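Local coordinates for PmbA-related protein (Thermotoga maritima, PDB 1VL4) that is of unproven function, possibly a modulator of DNA gyrase, and may act as a metallopeptidase like other members of the PmbA/TldD family, at residues M250-I255 with I341-L346; I255-V260 with F318-K323; D246-F251 with Q430-P435. All blocks are in the same frame, centred on the assembly; numbering follows the deposited sequence.

Interaction 1: residues M250-I255 with I341-L346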
ATOM      1  N   MET A 250      -8.736  10.566  11.320  1.00 17.16           N
ATOM      2  CA  MET A 250      -7.580  10.800  12.203  1.00 17.28           C
ATOM      3  C   MET A 250      -7.929  10.661  13.700  1.00 17.73           C
ATOM      4  O   MET A 250      -7.053  10.618  14.564  1.00 21.28           O
ATOM      5  CB  MET A 250      -6.930  12.126  11.861  1.00 18.18           C
ATOM      6  CG  MET A 250      -7.519  13.366  12.547  1.00 15.97           C
ATOM      7  SD  MET A 250      -6.553  14.831  12.065  1.00 16.83           S
ATOM      8  CE  MET A 250      -5.029  14.639  13.003  1.00  9.84           C
ATOM      9  N   PHE A 251      -9.216  10.541  14.003  1.00 15.24           N
ATOM     10  CA  PHE A 251      -9.656  10.306  15.370  1.00 15.68           C
ATOM     11  C   PHE A 251      -9.494   8.830  15.760  1.00 12.90           C
ATOM     12  O   PHE A 251      -9.411   8.481  16.926  1.00 13.83           O
ATOM     13  CB  PHE A 251     -11.119  10.717  15.472  1.00 14.31           C
ATOM     14  CG  PHE A 251     -11.627  10.870  16.880  1.00 18.15           C
ATOM     15  CD1 PHE A 251     -10.977  11.681  17.787  1.00 15.34           C
ATOM     16  CD2 PHE A 251     -12.765  10.206  17.285  1.00 14.98           C
ATOM     17  CE1 PHE A 251     -11.468  11.811  19.105  1.00 17.83           C
ATOM     18  CE2 PHE A 251     -13.267  10.344  18.563  1.00 19.72           C
ATOM     19  CZ  PHE A 251     -12.628  11.153  19.475  1.00 16.09           C
ATOM     20  N   ILE A 252      -9.439   7.966  14.770  1.00 12.66           N
ATOM     21  CA  ILE A 252      -9.526   6.521  15.024  1.00 14.71           C
ATOM     22  C   ILE A 252      -8.313   5.981  15.839  1.00 14.29           C
ATOM     23  O   ILE A 252      -8.519   5.351  16.880  1.00 17.87           O
ATOM     24  CB  ILE A 252      -9.800   5.755  13.720  1.00 14.12           C
ATOM     25  CG1 ILE A 252     -11.264   5.961  13.290  1.00 16.45           C
ATOM     26  CG2 ILE A 252      -9.441   4.261  13.888  1.00 20.57           C
ATOM     27  CD1 ILE A 252     -11.620   5.368  11.878  1.00 19.02           C
ATOM     28  N   PRO A 253      -7.064   6.290  15.421  1.00 17.77           N
ATOM     29  CA  PRO A 253      -5.929   5.898  16.285  1.00 16.04           C
ATOM     30  C   PRO A 253      -5.957   6.482  17.712  1.00 16.42           C
ATOM     31  O   PRO A 253      -5.503   5.833  18.660  1.00 13.25           O
ATOM     32  CB  PRO A 253      -4.699   6.385  15.504  1.00 18.31           C
ATOM     33  CG  PRO A 253      -5.154   6.624  14.087  1.00 18.75           C
ATOM     34  CD  PRO A 253      -6.618   6.952  14.178  1.00 13.89           C
ATOM     35  N   MET A 254      -6.528   7.682  17.886  1.00 15.88           N
ATOM     36  CA  MET A 254      -6.601   8.340  19.210  1.00 13.31           C
ATOM     37  C   MET A 254      -7.433   7.586  20.230  1.00 12.59           C
ATOM     38  O   MET A 254      -7.166   7.631  21.438  1.00 11.65           O
ATOM     39  CB  MET A 254      -7.205   9.750  19.090  1.00 13.94           C
ATOM     40  CG  MET A 254      -6.579  10.569  17.997  1.00 13.78           C
ATOM     41  SD  MET A 254      -7.175  12.250  18.040  1.00 18.93           S
ATOM     42  CE  MET A 254      -6.095  12.956  16.803  1.00 11.48           C
ATOM     43  N   ILE A 255      -8.464   6.909  19.738  1.00 11.76           N
ATOM     44  CA  ILE A 255      -9.399   6.233  20.623  1.00 14.02           C
ATOM     45  C   ILE A 255      -9.058   4.750  20.831  1.00 14.30           C
ATOM     46  O   ILE A 255      -9.682   4.105  21.656  1.00 17.43           O
ATOM     47  CB  ILE A 255     -10.883   6.443  20.202  1.00  9.08           C
ATOM     48  CG1 ILE A 255     -11.185   5.895  18.822  1.00 16.88           C
ATOM     49  CG2 ILE A 255     -11.265   7.897  20.440  1.00 17.10           C
ATOM     50  CD1 ILE A 255     -12.684   6.000  18.427  1.00 14.29           C
ATOM     51  N   ILE A 341      -7.035  -1.841  16.872  1.00 16.71           N
ATOM     52  CA  ILE A 341      -8.326  -1.526  17.457  1.00 16.45           C
ATOM     53  C   ILE A 341      -8.993  -0.441  16.606  1.00 17.02           C
ATOM     54  O   ILE A 341      -8.406   0.610  16.336  1.00 14.18           O
ATOM     55  CB  ILE A 341      -8.149  -1.054  18.916  1.00 14.45           C
ATOM     56  CG1 ILE A 341      -7.583  -2.214  19.758  1.00 14.97           C
ATOM     57  CG2 ILE A 341      -9.435  -0.533  19.459  1.00 12.67           C
ATOM     58  CD1 ILE A 341      -6.993  -1.804  21.071  1.00 13.58           C
ATOM     59  N   ARG A 342     -10.212  -0.698  16.162  1.00 15.70           N
ATOM     60  CA  ARG A 342     -10.957   0.321  15.459  1.00 20.65           C
ATOM     61  C   ARG A 342     -12.466   0.234  15.685  1.00 16.05           C
ATOM     62  O   ARG A 342     -12.983  -0.795  16.050  1.00 13.01           O
ATOM     63  CB  ARG A 342     -10.634   0.322  13.950  1.00 20.84           C
ATOM     64  CG  ARG A 342     -11.187  -0.851  13.191  1.00 33.24           C
ATOM     65  CD  ARG A 342     -11.066  -0.704  11.647  1.00 34.28           C
ATOM     66  NE  ARG A 342     -11.258  -1.990  10.956  1.00 37.57           N
ATOM     67  CZ  ARG A 342     -12.427  -2.599  10.750  1.00 37.90           C
ATOM     68  NH1 ARG A 342     -13.593  -2.069  11.174  1.00 38.71           N
ATOM     69  NH2 ARG A 342     -12.424  -3.768  10.116  1.00 31.93           N
ATOM     70  N   PRO A 343     -13.159   1.355  15.457  1.00 15.11           N
ATOM     71  CA  PRO A 343     -14.607   1.375  15.440  1.00 18.07           C
ATOM     72  C   PRO A 343     -15.121   0.606  14.242  1.00 14.32           C
ATOM     73  O   PRO A 343     -14.365   0.349  13.298  1.00 13.13           O
ATOM     74  CB  PRO A 343     -14.958   2.886  15.294  1.00 18.15           C
ATOM     75  CG  PRO A 343     -13.785   3.526  14.798  1.00 20.79           C
ATOM     76  CD  PRO A 343     -12.582   2.666  15.089  1.00 14.68           C
ATOM     77  N   VAL A 344     -16.392   0.250  14.275  1.00 14.08           N
ATOM     78  CA  VAL A 344     -17.002  -0.433  13.142  1.00 16.16           C
ATOM     79  C   VAL A 344     -17.513   0.686  12.210  1.00 14.52           C
ATOM     80  O   VAL A 344     -17.000   0.863  11.126  1.00 18.55           O
ATOM     81  CB  VAL A 344     -18.116  -1.423  13.601  1.00 13.27           C
ATOM     82  CG1 VAL A 344     -18.778  -2.058  12.423  1.00 17.61           C
ATOM     83  CG2 VAL A 344     -17.508  -2.531  14.535  1.00 17.42           C
ATOM     84  N   ASN A 345     -18.526   1.415  12.652  1.00 13.84           N
ATOM     85  CA  ASN A 345     -18.946   2.641  11.983  1.00 12.48           C
ATOM     86  C   ASN A 345     -18.772   3.773  12.975  1.00 13.66           C
ATOM     87  O   ASN A 345     -19.402   3.774  14.022  1.00 12.67           O
ATOM     88  CB  ASN A 345     -20.390   2.578  11.564  1.00 13.78           C
ATOM     89  CG  ASN A 345     -20.670   1.471  10.525  1.00 17.00           C
ATOM     90  OD1 ASN A 345     -20.412   1.655   9.344  1.00 16.51           O
ATOM     91  ND2 ASN A 345     -21.258   0.330  10.992  1.00 12.61           N
ATOM     92  N   LEU A 346     -17.898   4.708  12.673  1.00 11.93           N
ATOM     93  CA  LEU A 346     -17.696   5.821  13.587  1.00 12.55           C
ATOM     94  C   LEU A 346     -18.562   6.982  13.105  1.00 13.18           C
ATOM     95  O   LEU A 346     -18.222   7.601  12.116  1.00 12.67           O
ATOM     96  CB  LEU A 346     -16.232   6.247  13.640  1.00 13.92           C
ATOM     97  CG  LEU A 346     -15.909   7.324  14.707  1.00 13.79           C
ATOM     98  CD1 LEU A 346     -16.082   6.755  16.089  1.00 21.41           C
ATOM     99  CD2 LEU A 346     -14.551   7.870  14.509  1.00 15.95           C
TER
HETATM  100  O   HOH W   1      -9.645   2.848  17.506  1.00 11.18           O
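I252 and I341 meet through a single water that donates to both backbone carbonyls, 2.8 Å from I252 O and 2.8 Å from I341 O; no direct hydrogen bond links the two segments. This is apolar packing inside the C-terminal domain: the short, weakly bonded helix of about 252-255, with F251 just before it, packs against the loop 341-344 and the first residues of strand 345-348 of a mixed sheet. Everything else across it is apolar, and I252 carries much of it. CG2 of I252 stands anti to the backbone N and comes within 3.7 Å of P343 CD, while I252 CG1 lies 3.8 Å from P343 CG, so both branches rest on the CG-CD side of the proline ring, the two side chains crossing obliquely. R342 runs alongside I252 and contributes its CB, 4.1 Å from I252 CG2; its guanidinium leads away to a cation-pi contact with F337. L346 closes the other end. Its CG is anti to the backbone N (chi1 -174°), and the methyl CD2 beyond it touches two partners. One is I252 CG1, at 4.0 Å; the other is the F251 ring, which L346 CD2 meets at the edge, near the ring plane. I282, from the neighbouring strand 282-285, packs on both F251 and L346. A face of the F251 ring is taken by I255 CG2, and I255 CD1 reaches on to L346 CD1 at 4.2 Å.

Interaction 2: residues I255-V260 with F318-K323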
ATOM      1  N   ILE A 255      -8.464   6.909  19.738  1.00 11.76           N
ATOM      2  CA  ILE A 255      -9.399   6.233  20.623  1.00 14.02           C
ATOM      3  C   ILE A 255      -9.058   4.750  20.831  1.00 14.30           C
ATOM      4  O   ILE A 255      -9.682   4.105  21.656  1.00 17.43           O
ATOM      5  CB  ILE A 255     -10.883   6.443  20.202  1.00  9.08           C
ATOM      6  CG1 ILE A 255     -11.185   5.895  18.822  1.00 16.88           C
ATOM      7  CG2 ILE A 255     -11.265   7.897  20.440  1.00 17.10           C
ATOM      8  CD1 ILE A 255     -12.684   6.000  18.427  1.00 14.29           C
ATOM      9  N   SER A 256      -8.033   4.236  20.146  1.00 14.88           N
ATOM     10  CA  SER A 256      -7.444   2.920  20.542  1.00 12.49           C
ATOM     11  C   SER A 256      -6.827   2.870  21.956  1.00 10.25           C
ATOM     12  O   SER A 256      -5.843   3.586  22.270  1.00 11.57           O
ATOM     13  CB  SER A 256      -6.418   2.476  19.512  1.00 14.43           C
ATOM     14  OG  SER A 256      -5.707   1.371  19.990  1.00 17.91           O
ATOM     15  N   ALA A 257      -7.372   2.015  22.830  1.00 11.47           N
ATOM     16  CA  ALA A 257      -6.763   1.823  24.168  1.00 13.25           C
ATOM     17  C   ALA A 257      -5.299   1.409  24.119  1.00 12.04           C
ATOM     18  O   ALA A 257      -4.529   1.665  25.066  1.00 14.97           O
ATOM     19  CB  ALA A 257      -7.533   0.801  24.993  1.00 14.51           C
ATOM     20  N   GLU A 258      -4.930   0.723  23.045  1.00 15.60           N
ATOM     21  CA  GLU A 258      -3.553   0.277  22.818  1.00 18.65           C
ATOM     22  C   GLU A 258      -2.647   1.480  22.554  1.00 17.63           C
ATOM     23  O   GLU A 258      -1.578   1.596  23.160  1.00 17.27           O
ATOM     24  CB  GLU A 258      -3.537  -0.672  21.631  1.00 17.94           C
ATOM     25  CG  GLU A 258      -2.187  -1.216  21.271  1.00 29.61           C
ATOM     26  CD  GLU A 258      -2.223  -2.220  20.123  1.00 31.12           C
ATOM     27  OE1 GLU A 258      -3.331  -2.729  19.736  1.00 28.06           O
ATOM     28  OE2 GLU A 258      -1.093  -2.506  19.619  1.00 48.45           O
ATOM     29  N   ASN A 259      -3.080   2.384  21.670  1.00 14.95           N
ATOM     30  CA  ASN A 259      -2.326   3.640  21.405  1.00 14.90           C
ATOM     31  C   ASN A 259      -2.259   4.507  22.638  1.00 14.44           C
ATOM     32  O   ASN A 259      -1.248   5.172  22.892  1.00 11.68           O
ATOM     33  CB  ASN A 259      -2.950   4.439  20.257  1.00 14.60           C
ATOM     34  CG  ASN A 259      -2.647   3.840  18.903  1.00 18.78           C
ATOM     35  OD1 ASN A 259      -1.704   3.092  18.750  1.00 24.93           O
ATOM     36  ND2 ASN A 259      -3.457   4.154  17.922  1.00 17.55           N
ATOM     37  N   VAL A 260      -3.331   4.495  23.424  1.00 14.52           N
ATOM     38  CA  VAL A 260      -3.316   5.221  24.695  1.00 16.25           C
ATOM     39  C   VAL A 260      -2.282   4.658  25.645  1.00 18.99           C
ATOM     40  O   VAL A 260      -1.474   5.415  26.175  1.00 20.13           O
ATOM     41  CB  VAL A 260      -4.681   5.208  25.368  1.00 16.65           C
ATOM     42  CG1 VAL A 260      -4.584   5.814  26.754  1.00 18.06           C
ATOM     43  CG2 VAL A 260      -5.697   6.010  24.500  1.00 16.49           C
ATOM     44  N   PHE A 318     -12.443   4.455  25.786  1.00 11.36           N
ATOM     45  CA  PHE A 318     -11.638   4.058  24.631  1.00 13.75           C
ATOM     46  C   PHE A 318     -12.205   2.759  24.056  1.00 14.48           C
ATOM     47  O   PHE A 318     -13.062   2.113  24.651  1.00 15.41           O
ATOM     48  CB  PHE A 318     -10.170   3.888  25.027  1.00 12.36           C
ATOM     49  CG  PHE A 318      -9.554   5.127  25.562  1.00 17.16           C
ATOM     50  CD1 PHE A 318      -9.475   6.277  24.770  1.00 19.18           C
ATOM     51  CD2 PHE A 318      -9.052   5.177  26.864  1.00 22.20           C
ATOM     52  CE1 PHE A 318      -8.912   7.444  25.267  1.00 12.63           C
ATOM     53  CE2 PHE A 318      -8.484   6.362  27.369  1.00 18.75           C
ATOM     54  CZ  PHE A 318      -8.410   7.478  26.572  1.00 12.89           C
ATOM     55  N   LEU A 319     -11.719   2.416  22.888  1.00 14.37           N
ATOM     56  CA  LEU A 319     -12.002   1.153  22.248  1.00 14.38           C
ATOM     57  C   LEU A 319     -10.901   0.123  22.609  1.00 15.46           C
ATOM     58  O   LEU A 319      -9.728   0.456  22.719  1.00 14.41           O
ATOM     59  CB  LEU A 319     -12.096   1.357  20.730  1.00 13.66           C
ATOM     60  CG  LEU A 319     -13.181   2.383  20.310  1.00 14.55           C
ATOM     61  CD1 LEU A 319     -13.304   2.415  18.819  1.00 15.48           C
ATOM     62  CD2 LEU A 319     -14.522   2.085  20.929  1.00 18.59           C
ATOM     63  N   HIS A 320     -11.324  -1.119  22.794  1.00 14.82           N
ATOM     64  CA  HIS A 320     -10.493  -2.189  23.300  1.00 14.52           C
ATOM     65  C   HIS A 320     -10.458  -3.447  22.415  1.00 16.32           C
ATOM     66  O   HIS A 320     -11.355  -3.697  21.601  1.00 14.08           O
ATOM     67  CB  HIS A 320     -10.998  -2.612  24.679  1.00 15.60           C
ATOM     68  CG  HIS A 320     -10.765  -1.588  25.748  1.00 12.12           C
ATOM     69  ND1 HIS A 320      -9.584  -1.503  26.444  1.00 17.96           N
ATOM     70  CD2 HIS A 320     -11.560  -0.608  26.230  1.00 17.32           C
ATOM     71  CE1 HIS A 320      -9.669  -0.521  27.329  1.00 17.76           C
ATOM     72  NE2 HIS A 320     -10.860   0.037  27.215  1.00 17.68           N
ATOM     73  N   ASN A 321      -9.381  -4.209  22.627  1.00 12.47           N
ATOM     74  CA  ASN A 321      -9.300  -5.605  22.273  1.00 12.90           C
ATOM     75  C   ASN A 321      -9.237  -6.411  23.574  1.00 16.07           C
ATOM     76  O   ASN A 321      -9.332  -5.836  24.660  1.00 17.44           O
ATOM     77  CB  ASN A 321      -8.149  -5.872  21.305  1.00 12.36           C
ATOM     78  CG  ASN A 321      -6.775  -5.483  21.841  1.00  9.95           C
ATOM     79  OD1 ASN A 321      -6.528  -5.399  23.058  1.00 16.34           O
ATOM     80  ND2 ASN A 321      -5.837  -5.308  20.908  1.00 17.46           N
ATOM     81  N   LEU A 322      -9.134  -7.732  23.488  1.00 15.14           N
ATOM     82  CA  LEU A 322      -9.151  -8.556  24.689  1.00 15.40           C
ATOM     83  C   LEU A 322      -7.973  -8.201  25.612  1.00 16.34           C
ATOM     84  O   LEU A 322      -8.152  -8.115  26.828  1.00 14.24           O
ATOM     85  CB  LEU A 322      -9.125 -10.051  24.330  1.00 15.72           C
ATOM     86  CG  LEU A 322     -10.387 -10.585  23.633  1.00 20.83           C
ATOM     87  CD1 LEU A 322     -10.258 -12.061  23.222  1.00 26.75           C
ATOM     88  CD2 LEU A 322     -11.590 -10.399  24.525  1.00 24.54           C
ATOM     89  N   LYS A 323      -6.799  -7.962  25.026  1.00 15.90           N
ATOM     90  CA  LYS A 323      -5.586  -7.671  25.797  1.00 16.66           C
ATOM     91  C   LYS A 323      -5.733  -6.379  26.585  1.00 16.55           C
ATOM     92  O   LYS A 323      -5.404  -6.330  27.774  1.00 16.85           O
ATOM     93  CB  LYS A 323      -4.390  -7.620  24.841  1.00 16.72           C
ATOM     94  CG  LYS A 323      -3.093  -7.019  25.379  1.00 25.24           C
ATOM     95  CD  LYS A 323      -1.911  -7.419  24.501  1.00 24.47           C
TER
HETATM   96  O   HOH W   2      -3.368  -4.664  21.753  1.00 30.31           O
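I255 and L319 are tied through their backbones in a single beta bridge of parallel type, centred on S256 and L319, just ahead of two N-capped helices. L319 N donates to I255 O at 2.9 Å and A257 N to L319 O at 2.8 Å, both bonds nearly straight. As N-cap of helix 257-261, S256 accepts from N259 N and, weakly, from E258 N through OG; N321 caps helix 322-328 by accepting from T324 N.

Apolar packing fills in around the bridge. V260 and F318 reach toward each other tip to tip, a CH-pi contact with V260 CG2 3.6 Å from the ring centroid and only 13° off the normal. An alanine in place of F318 would probably leave V260 CG2 without its aromatic face and open a gap beside helix 257-261. I255 and L319 run side by side, their CD1 atoms 3.7 Å apart. A257 CB sits over one face of the H320 imidazole, whose ND1 is hydrogen-bonded to T324 OG1.

A water bridges the polar side chains of E258 and N321: it accepts from N321 ND2 at 2.7 Å and gives a weak bond to E258 OE1.

Interaction 3: residues D246-F251 with Q430-P435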
ATOM      1  N   ASP A 246     -13.575  12.228   5.785  1.00 17.74           N
ATOM      2  CA  ASP A 246     -12.120  11.908   5.715  1.00 18.66           C
ATOM      3  C   ASP A 246     -11.329  12.363   6.949  1.00 17.92           C
ATOM      4  O   ASP A 246     -10.493  11.617   7.501  1.00 17.12           O
ATOM      5  CB  ASP A 246     -11.464  12.513   4.486  1.00 17.07           C
ATOM      6  CG  ASP A 246     -12.023  11.978   3.186  1.00 26.94           C
ATOM      7  OD1 ASP A 246     -12.615  10.867   3.163  1.00 30.99           O
ATOM      8  OD2 ASP A 246     -11.890  12.713   2.175  1.00 30.22           O
ATOM      9  N   LEU A 247     -11.611  13.584   7.390  1.00 17.24           N
ATOM     10  CA  LEU A 247     -10.868  14.164   8.475  1.00 13.34           C
ATOM     11  C   LEU A 247     -11.032  13.368   9.748  1.00 13.47           C
ATOM     12  O   LEU A 247     -10.042  13.145  10.466  1.00 14.33           O
ATOM     13  CB  LEU A 247     -11.280  15.641   8.681  1.00 16.34           C
ATOM     14  CG  LEU A 247     -10.382  16.402   9.677  1.00 16.47           C
ATOM     15  CD1 LEU A 247      -8.940  16.464   9.196  1.00 18.73           C
ATOM     16  CD2 LEU A 247     -10.891  17.787   9.866  1.00 21.46           C
ATOM     17  N   MET A 248     -12.261  12.882   9.993  1.00 14.33           N
ATOM     18  CA  MET A 248     -12.599  12.098  11.180  1.00 16.33           C
ATOM     19  C   MET A 248     -11.745  10.841  11.320  1.00 14.38           C
ATOM     20  O   MET A 248     -11.672  10.258  12.393  1.00 16.63           O
ATOM     21  CB  MET A 248     -14.049  11.576  11.108  1.00 13.27           C
ATOM     22  CG  MET A 248     -15.093  12.527  11.496  1.00 29.41           C
ATOM     23  SD  MET A 248     -16.677  11.766  11.045  1.00 25.94           S
ATOM     24  CE  MET A 248     -16.938  10.466  12.224  1.00 14.47           C
ATOM     25  N   GLU A 249     -11.247  10.322  10.212  1.00 15.56           N
ATOM     26  CA  GLU A 249     -10.404   9.145  10.275  1.00 17.86           C
ATOM     27  C   GLU A 249      -9.208   9.326  11.174  1.00 18.16           C
ATOM     28  O   GLU A 249      -8.722   8.342  11.753  1.00 18.27           O
ATOM     29  CB  GLU A 249      -9.937   8.747   8.873  1.00 19.08           C
ATOM     30  CG  GLU A 249     -11.175   8.400   8.043  1.00 27.40           C
ATOM     31  CD  GLU A 249     -10.949   7.219   7.206  1.00 39.87           C
ATOM     32  OE1 GLU A 249     -10.301   7.409   6.155  1.00 46.41           O
ATOM     33  OE2 GLU A 249     -11.386   6.113   7.630  1.00 49.00           O
ATOM     34  N   MET A 250      -8.736  10.566  11.320  1.00 17.16           N
ATOM     35  CA  MET A 250      -7.580  10.800  12.203  1.00 17.28           C
ATOM     36  C   MET A 250      -7.929  10.661  13.700  1.00 17.73           C
ATOM     37  O   MET A 250      -7.053  10.618  14.564  1.00 21.28           O
ATOM     38  CB  MET A 250      -6.930  12.126  11.861  1.00 18.18           C
ATOM     39  CG  MET A 250      -7.519  13.366  12.547  1.00 15.97           C
ATOM     40  SD  MET A 250      -6.553  14.831  12.065  1.00 16.83           S
ATOM     41  CE  MET A 250      -5.029  14.639  13.003  1.00  9.84           C
ATOM     42  N   PHE A 251      -9.216  10.541  14.003  1.00 15.24           N
ATOM     43  CA  PHE A 251      -9.656  10.306  15.370  1.00 15.68           C
ATOM     44  C   PHE A 251      -9.494   8.830  15.760  1.00 12.90           C
ATOM     45  O   PHE A 251      -9.411   8.481  16.926  1.00 13.83           O
ATOM     46  CB  PHE A 251     -11.119  10.717  15.472  1.00 14.31           C
ATOM     47  CG  PHE A 251     -11.627  10.870  16.880  1.00 18.15           C
ATOM     48  CD1 PHE A 251     -10.977  11.681  17.787  1.00 15.34           C
ATOM     49  CD2 PHE A 251     -12.765  10.206  17.285  1.00 14.98           C
ATOM     50  CE1 PHE A 251     -11.468  11.811  19.105  1.00 17.83           C
ATOM     51  CE2 PHE A 251     -13.267  10.344  18.563  1.00 19.72           C
ATOM     52  CZ  PHE A 251     -12.628  11.153  19.475  1.00 16.09           C
ATOM     53  N   GLN A 430     -16.486   4.631   4.445  1.00 19.20           N
ATOM     54  CA  GLN A 430     -16.049   3.269   4.702  1.00 20.49           C
ATOM     55  C   GLN A 430     -16.121   2.881   6.145  1.00 19.53           C
ATOM     56  O   GLN A 430     -16.618   1.796   6.474  1.00 18.00           O
ATOM     57  CB  GLN A 430     -14.616   3.058   4.192  1.00 24.71           C
ATOM     58  CG  GLN A 430     -14.554   3.126   2.672  1.00 34.91           C
ATOM     59  CD  GLN A 430     -13.321   2.433   2.110  1.00 42.59           C
ATOM     60  OE1 GLN A 430     -12.449   1.963   2.859  1.00 53.45           O
ATOM     61  NE2 GLN A 430     -13.260   2.337   0.793  1.00 48.98           N
ATOM     62  N   HIS A 431     -15.593   3.748   7.003  1.00 17.67           N
ATOM     63  CA  HIS A 431     -15.553   3.497   8.430  1.00 19.98           C
ATOM     64  C   HIS A 431     -16.083   4.681   9.255  1.00 17.64           C
ATOM     65  O   HIS A 431     -16.081   4.641  10.470  1.00 17.50           O
ATOM     66  CB  HIS A 431     -14.108   3.174   8.832  1.00 25.56           C
ATOM     67  CG  HIS A 431     -13.416   2.233   7.884  1.00 34.77           C
ATOM     68  ND1 HIS A 431     -13.639   0.867   7.890  1.00 33.05           N
ATOM     69  CD2 HIS A 431     -12.548   2.470   6.865  1.00 40.50           C
ATOM     70  CE1 HIS A 431     -12.917   0.303   6.934  1.00 44.26           C
ATOM     71  NE2 HIS A 431     -12.250   1.252   6.291  1.00 43.53           N
ATOM     72  N   THR A 432     -16.484   5.745   8.578  1.00 15.59           N
ATOM     73  CA  THR A 432     -16.979   6.958   9.208  1.00 13.22           C
ATOM     74  C   THR A 432     -18.315   7.334   8.574  1.00 14.75           C
ATOM     75  O   THR A 432     -18.637   6.969   7.432  1.00 14.76           O
ATOM     76  CB  THR A 432     -15.975   8.122   9.093  1.00 16.11           C
ATOM     77  OG1 THR A 432     -15.638   8.352   7.731  1.00 16.11           O
ATOM     78  CG2 THR A 432     -14.692   7.848   9.854  1.00 19.17           C
ATOM     79  N   ILE A 433     -19.132   8.022   9.367  1.00 14.10           N
ATOM     80  CA  ILE A 433     -20.436   8.522   8.981  1.00 13.25           C
ATOM     81  C   ILE A 433     -20.630   9.866   9.624  1.00 13.22           C
ATOM     82  O   ILE A 433     -20.353  10.013  10.818  1.00 12.18           O
ATOM     83  CB  ILE A 433     -21.505   7.621   9.543  1.00 13.65           C
ATOM     84  CG1 ILE A 433     -21.299   6.174   9.015  1.00 13.59           C
ATOM     85  CG2 ILE A 433     -22.900   8.203   9.287  1.00 12.85           C
ATOM     86  CD1 ILE A 433     -22.373   5.238   9.528  1.00 15.38           C
ATOM     87  N   ALA A 434     -21.100  10.844   8.863  1.00 13.79           N
ATOM     88  CA  ALA A 434     -21.155  12.203   9.388  1.00 12.39           C
ATOM     89  C   ALA A 434     -22.005  13.116   8.571  1.00 14.20           C
ATOM     90  O   ALA A 434     -22.091  12.944   7.372  1.00 11.52           O
ATOM     91  CB  ALA A 434     -19.735  12.814   9.501  1.00 14.17           C
ATOM     92  N   PRO A 435     -22.563  14.148   9.237  1.00 11.06           N
ATOM     93  CA  PRO A 435     -23.161  15.301   8.564  1.00 11.55           C
ATOM     94  C   PRO A 435     -22.146  16.413   8.392  1.00  9.49           C
ATOM     95  O   PRO A 435     -20.986  16.252   8.726  1.00  9.24           O
ATOM     96  CB  PRO A 435     -24.250  15.708   9.540  1.00  8.83           C
ATOM     97  CG  PRO A 435     -23.599  15.482  10.870  1.00 10.35           C
ATOM     98  CD  PRO A 435     -22.683  14.283  10.697  1.00 14.83           C
TER
HETATM   99  O   HOH W   3     -14.206   6.161   6.451  1.00 11.11           O
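The carboxylate of E249 and the imidazole of H431 lie nearly coplanar, 11° apart, with E249 OE2 at the ring edge, 3.9 Å from H431 CD2. One face of that ring carries Q430 CB, nearer its border than its centre. A water then ties the polar groups together: it accepts from H431 N at 2.8 Å, donates to T432 OG1 at 2.9 Å and gives a weak bond to E249 OE2. T432 OG1 has a further partner in L245 O, so this hydroxyl links the strand directly to helix 241-247, which runs into the contact. The methyl CG2 of T432 makes apolar contacts, 4.0 Å from M248 CB and also 4.0 Å from E249 CG.

M248 and T432 lie alongside each other with their side chains running in opposite senses. The SD of M248 packs on A434 CB at 3.6 Å, and a bend at the thioether (chi3 73°) places CE 3.7 Å from I433 O. T432 and A434 thus present one side of the strand to M248, while I433 is directed away and its side chain touches N345 and M347. Taken together, this is helix-on-sheet packing within the C-terminal domain: the 3-10 turn 248-250, continuing from the helix that begins at 241, lies against strand 432-434 of a mixed sheet.

All three contacts lie in the C-terminal domain and draw on one continuous run, 246-260, whose short helices follow one another. Interaction 3 uses its start, interaction 1 its middle and interaction 2 its end, while the partners come in the reverse order: 318-323, then 341-346, then 430-435. Interactions 1 and 3 have centres about 9 Å apart and reach adjacent parallel strands, 345-348 and 432-434, paired by backbone bonds from L346 to H431 and I433. Interaction 2, about 10 Å from interaction 1, shares I255 with it and is joined to it by the P253-N259 bond. The run is thereby fixed at successive points to chain parts 58 to 179 residues away.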